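Local coordinates for muconolactone isomerase-like protein (Thermus thermophilus, PDB 1VDH) that decarboxylates two propionates of Fe-coproporphyrin III stepwise with hydrogen peroxide, through harderoheme III, to give heme b, the last step of coproporphyrin-dependent heme synthesis, at the interface of chains A and B. Residues are numbered along the deposited sequence; one frame, centred on the assembly and turned at random. Chains: chain A/B, muconolactone isomerase-like protein.

Contact 1: the interface of chains A and B. Residues chain A 215, 218-219; chain B 9, 113, 158, 191, 197-198.
The phenol oxygen OH of A:Tyr215 is held by two waters: water 2 links it to OG1 of B:Thr9, and water 1, 2.7 Å from that OH, passes on to the carboxylate oxygen OE2 of B:Glu113. This subunit interface of the homopentamer sets the end of helix 207-217 of chain A, and the two residues just beyond it, into a pocket of chain B. A:Tyr215 is the plug. With CG anti to the backbone N (chi1 -170°), its ring runs alongside B:Gln191, whose amide nitrogen NE2 sits 3.3 Å above the ring plane, over its centre. The phenol end meets the rim of the B:Trp198 indole, OH lying 3.4 Å from CZ2. B:Glu113 barely touches chain A directly but orders this wall: OE1 accepts an in-plane bond from NE2 of B:Gln191 by its syn lone pair, while OE2 receives the indole NE1 of B:Trp198 from the syn side, tilted well out of the carboxylate plane. By holding both, the carboxylate probably limits the rotation of the two groups that meet the tyrosine. On the other flank B:Tyr158 takes A:Arg218 CG over the centre of one ring face, at 3.6 Å, and turns its CD1 edge onto the face of A:Phe219, the planes 55° apart. Bends at chi2 and chi3 carry the arginine past this ring to B:Glu197, where a salt bridge joins the chains. The guanidinium NH1 donates to carboxylate OE1 over 2.8 Å, with the acceptor in the guanidinium plane, using the anti lone pair of OE1, 158° at the hydrogen.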
loop_
_atom_site.group_PDB
_atom_site.type_symbol
_atom_site.label_atom_id
_atom_site.label_comp_id
_atom_site.label_asym_id
_atom_site.label_seq_id
_atom_site.Cartn_x
_atom_site.Cartn_y
_atom_site.Cartn_z
ATOM N N TYR A 215 -13.609 6.349 21.179
ATOM C CA TYR A 215 -14.937 6.075 20.626
ATOM C C TYR A 215 -15.911 7.213 20.946
ATOM O O TYR A 215 -16.602 7.705 20.056
ATOM C CB TYR A 215 -15.481 4.748 21.161
ATOM C CG TYR A 215 -16.740 4.251 20.468
ATOM C CD1 TYR A 215 -16.960 4.488 19.104
ATOM C CD2 TYR A 215 -17.692 3.514 21.168
ATOM C CE1 TYR A 215 -18.098 3.999 18.457
ATOM C CE2 TYR A 215 -18.835 3.017 20.529
ATOM C CZ TYR A 215 -19.030 3.265 19.176
ATOM O OH TYR A 215 -20.162 2.783 18.553
ATOM N N ARG A 218 -15.316 10.377 18.887
ATOM C CA ARG A 218 -15.654 10.309 17.469
ATOM C C ARG A 218 -17.054 10.860 17.186
ATOM O O ARG A 218 -17.366 11.202 16.049
ATOM C CB ARG A 218 -15.488 8.883 16.930
ATOM C CG ARG A 218 -15.267 8.831 15.412
ATOM C CD ARG A 218 -14.391 7.660 15.009
ATOM N NE ARG A 218 -13.046 7.780 15.570
ATOM C CZ ARG A 218 -12.052 6.927 15.341
ATOM N NH1 ARG A 218 -12.233 5.874 14.545
ATOM N NH2 ARG A 218 -10.876 7.117 15.927
ATOM N N PHE A 219 -17.874 10.991 18.231
ATOM C CA PHE A 219 -19.217 11.547 18.077
ATOM C C PHE A 219 -19.237 13.083 18.160
ATOM O O PHE A 219 -20.258 13.708 17.876
ATOM C CB PHE A 219 -20.193 10.920 19.078
ATOM C CG PHE A 219 -20.449 9.458 18.828
ATOM C CD1 PHE A 219 -19.688 8.489 19.466
ATOM C CD2 PHE A 219 -21.429 9.055 17.924
ATOM C CE1 PHE A 219 -19.896 7.125 19.208
ATOM C CE2 PHE A 219 -21.646 7.699 17.657
ATOM C CZ PHE A 219 -20.873 6.731 18.304
ATOM N N THR B 9 -22.675 6.440 21.452
ATOM C CA THR B 9 -23.200 5.089 21.599
ATOM C C THR B 9 -22.692 4.530 22.928
ATOM O O THR B 9 -21.543 4.767 23.311
ATOM C CB THR B 9 -22.701 4.190 20.445
ATOM O OG1 THR B 9 -23.159 4.724 19.197
ATOM C CG2 THR B 9 -23.213 2.761 20.601
ATOM N N GLU B 113 -17.407 -6.203 22.578
ATOM C CA GLU B 113 -18.229 -5.038 22.821
ATOM C C GLU B 113 -19.711 -5.249 22.574
ATOM O O GLU B 113 -20.109 -5.794 21.548
ATOM C CB GLU B 113 -17.731 -3.894 21.932
ATOM C CG GLU B 113 -18.501 -2.595 22.068
ATOM C CD GLU B 113 -18.224 -1.644 20.923
ATOM O OE1 GLU B 113 -17.188 -0.947 20.949
ATOM O OE2 GLU B 113 -19.042 -1.597 19.988
ATOM N N TYR B 158 -21.299 8.828 12.443
ATOM C CA TYR B 158 -21.070 9.540 13.690
ATOM C C TYR B 158 -21.799 10.870 13.882
ATOM O O TYR B 158 -21.906 11.348 15.008
ATOM C CB TYR B 158 -19.566 9.668 13.945
ATOM C CG TYR B 158 -18.909 8.323 14.223
ATOM C CD1 TYR B 158 -18.768 7.845 15.527
ATOM C CD2 TYR B 158 -18.450 7.521 13.179
ATOM C CE1 TYR B 158 -18.187 6.595 15.784
ATOM C CE2 TYR B 158 -17.871 6.281 13.422
ATOM C CZ TYR B 158 -17.742 5.822 14.722
ATOM O OH TYR B 158 -17.174 4.587 14.948
ATOM N N GLN B 191 -11.631 0.649 18.782
ATOM C CA GLN B 191 -11.522 2.105 18.753
ATOM C C GLN B 191 -10.402 2.468 19.722
ATOM O O GLN B 191 -10.437 2.077 20.887
ATOM C CB GLN B 191 -12.833 2.757 19.207
ATOM C CG GLN B 191 -14.091 2.240 18.500
ATOM C CD GLN B 191 -14.789 1.121 19.267
ATOM O OE1 GLN B 191 -14.153 0.343 19.975
ATOM N NE2 GLN B 191 -16.107 1.046 19.131
ATOM N N GLU B 197 -12.156 0.282 13.609
ATOM C CA GLU B 197 -13.053 0.492 14.746
ATOM C C GLU B 197 -13.625 -0.777 15.370
ATOM O O GLU B 197 -13.841 -0.835 16.582
ATOM C CB GLU B 197 -14.175 1.438 14.340
ATOM C CG GLU B 197 -13.672 2.833 14.036
ATOM C CD GLU B 197 -14.679 3.704 13.308
ATOM O OE1 GLU B 197 -14.385 4.897 13.127
ATOM O OE2 GLU B 197 -15.745 3.209 12.893
ATOM N N TRP B 198 -13.884 -1.788 14.548
ATOM C CA TRP B 198 -14.415 -3.050 15.056
ATOM C C TRP B 198 -13.765 -4.246 14.405
ATOM O O TRP B 198 -13.184 -4.151 13.323
ATOM C CB TRP B 198 -15.931 -3.169 14.820
ATOM C CG TRP B 198 -16.770 -2.245 15.652
ATOM C CD1 TRP B 198 -17.217 -2.461 16.924
ATOM C CD2 TRP B 198 -17.252 -0.954 15.269
ATOM N NE1 TRP B 198 -17.943 -1.378 17.363
ATOM C CE2 TRP B 198 -17.980 -0.438 16.365
ATOM C CE3 TRP B 198 -17.137 -0.182 14.107
ATOM C CZ2 TRP B 198 -18.590 0.821 16.336
ATOM C CZ3 TRP B 198 -17.743 1.074 14.076
ATOM C CH2 TRP B 198 -18.462 1.561 15.189
HETATM O O HOH W 1 -20.954 0.467 19.681
HETATM O O HOH W 2 -22.176 3.367 16.856
#

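Contact 2: the interface of chains A and B. Residues chain A 67-69; chain B 18, 83, 87, 90, 109.
A:Val68 presses its side chain into an apolar hollow of chain B, where leucines and a tyrosine pack against it at carbon-to-carbon distances typical of close packing. Two come from helix 83-94: CD2 of B:Leu87 lies 3.7 Å from CB of A:Val68, and CD1 of B:Leu83 stands 4.0 Å from the same CB. The two methyls of the valine part ways. CG1, placed between the backbone N and the carbonyl carbon (chi1 65°), turns toward strand 102-116 and meets CD1 of B:Tyr109 at 3.8 Å, the valine standing roughly perpendicular to the tyrosine side chain. CG2 reaches CD1 of B:Leu18, of strand 16-24, at 3.9 Å, the two side chains running antiparallel as they pass, and also lies near the B:Glu90 carboxylate. Inside chain B, CD1 of B:Leu83 also lies over the face of the B:Tyr109 ring toward its rim, bracing that wall of the hollow.

The polar part is a hydrogen bond at its border. The backbone N of A:Gly69 donates to the carboxylate OE1 of B:Glu90 over 2.9 Å, bent to 143° at the hydrogen and received on the syn lone pair. B:Glu90 reaches it with an extended chain, CG anti to the backbone N (chi1 177°). Shortened to an alanine, this position would probably leave the A:Gly69 amide without its acceptor and the segment at A:Gly69 less firmly held.

The site fastens the segment following strand 61-67 of chain A against a helix and two strands of chain B, combining apolar packing with a hydrogen bond from a backbone amide to a carboxylate to help join neighbouring subunits of the homopentamer.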
loop_
_atom_site.group_PDB
_atom_site.type_symbol
_atom_site.label_atom_id
_atom_site.label_comp_id
_atom_site.label_asym_id
_atom_site.label_seq_id
_atom_site.Cartn_x
_atom_site.Cartn_y
_atom_site.Cartn_z
ATOM N N VAL A 67 4.613 -3.635 22.741
ATOM C CA VAL A 67 3.465 -3.355 21.883
ATOM C C VAL A 67 2.763 -4.616 21.378
ATOM O O VAL A 67 3.399 -5.520 20.850
ATOM C CB VAL A 67 3.902 -2.478 20.674
ATOM C CG1 VAL A 67 2.692 -2.060 19.836
ATOM C CG2 VAL A 67 4.650 -1.245 21.163
ATOM N N VAL A 68 1.441 -4.657 21.523
ATOM C CA VAL A 68 0.659 -5.808 21.074
ATOM C C VAL A 68 0.494 -5.824 19.553
ATOM O O VAL A 68 0.449 -4.769 18.915
ATOM C CB VAL A 68 -0.760 -5.812 21.732
ATOM C CG1 VAL A 68 -1.579 -4.601 21.267
ATOM C CG2 VAL A 68 -1.494 -7.111 21.420
ATOM N N GLY A 69 0.453 -7.023 18.974
ATOM C CA GLY A 69 0.233 -7.149 17.541
ATOM C C GLY A 69 1.437 -7.211 16.625
ATOM O O GLY A 69 2.577 -7.119 17.069
ATOM N N LEU B 18 -7.372 -11.168 20.740
ATOM C CA LEU B 18 -6.190 -11.064 19.899
ATOM C C LEU B 18 -6.270 -12.054 18.753
ATOM O O LEU B 18 -6.413 -13.255 18.976
ATOM C CB LEU B 18 -4.896 -11.326 20.678
ATOM C CG LEU B 18 -3.633 -11.280 19.799
ATOM C CD1 LEU B 18 -3.378 -9.852 19.319
ATOM C CD2 LEU B 18 -2.421 -11.809 20.568
ATOM N N LEU B 83 -5.483 -7.156 28.582
ATOM C CA LEU B 83 -4.395 -7.150 27.605
ATOM C C LEU B 83 -3.159 -7.932 28.046
ATOM O O LEU B 83 -2.540 -8.625 27.237
ATOM C CB LEU B 83 -4.000 -5.709 27.263
ATOM C CG LEU B 83 -2.746 -5.489 26.406
ATOM C CD1 LEU B 83 -2.885 -6.170 25.045
ATOM C CD2 LEU B 83 -2.509 -4.005 26.240
ATOM N N LEU B 87 -0.853 -10.372 25.891
ATOM C CA LEU B 87 0.553 -10.080 25.609
ATOM C C LEU B 87 1.368 -11.320 25.961
ATOM O O LEU B 87 2.303 -11.681 25.258
ATOM C CB LEU B 87 1.040 -8.892 26.446
ATOM C CG LEU B 87 0.564 -7.501 26.021
ATOM C CD1 LEU B 87 1.026 -6.460 27.030
ATOM C CD2 LEU B 87 1.109 -7.178 24.639
ATOM N N GLU B 90 0.763 -14.178 23.387
ATOM C CA GLU B 90 1.410 -13.766 22.146
ATOM C C GLU B 90 2.936 -13.907 22.229
ATOM O O GLU B 90 3.570 -14.452 21.324
ATOM C CB GLU B 90 1.022 -12.314 21.850
ATOM C CG GLU B 90 1.660 -11.693 20.631
ATOM C CD GLU B 90 1.276 -10.230 20.481
ATOM O OE1 GLU B 90 0.740 -9.862 19.419
ATOM O OE2 GLU B 90 1.499 -9.449 21.431
ATOM N N TYR B 109 -6.073 -6.384 17.631
ATOM C CA TYR B 109 -6.311 -6.295 19.068
ATOM C C TYR B 109 -7.633 -5.571 19.276
ATOM O O TYR B 109 -7.797 -4.425 18.848
ATOM C CB TYR B 109 -5.184 -5.526 19.767
ATOM C CG TYR B 109 -5.491 -5.214 21.221
ATOM C CD1 TYR B 109 -5.332 -3.924 21.726
ATOM C CD2 TYR B 109 -5.987 -6.201 22.078
ATOM C CE1 TYR B 109 -5.662 -3.622 23.054
ATOM C CE2 TYR B 109 -6.324 -5.906 23.403
ATOM C CZ TYR B 109 -6.160 -4.615 23.881
ATOM O OH TYR B 109 -6.503 -4.313 25.184
#

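Contact 1 and contact 2 belong to the same interface between neighbouring subunits, their centres about 20 Å apart. Chain A supplies separate segments, the end of helix 207-217 at contact 1 and the stretch after strand 61-67 at contact 2. On chain B strand 102-116 serves both and may couple them, although B:Glu113 acts mainly from the second shell. Because the interface is not an exact two-fold, each subunit can offer different surfaces to its two neighbours, as a closed ring of five requires. Neither includes the active-site B:Tyr145, about 14 Å from the centre of contact 1 and 17 Å from that of contact 2; a role in assembly is the likelier reading.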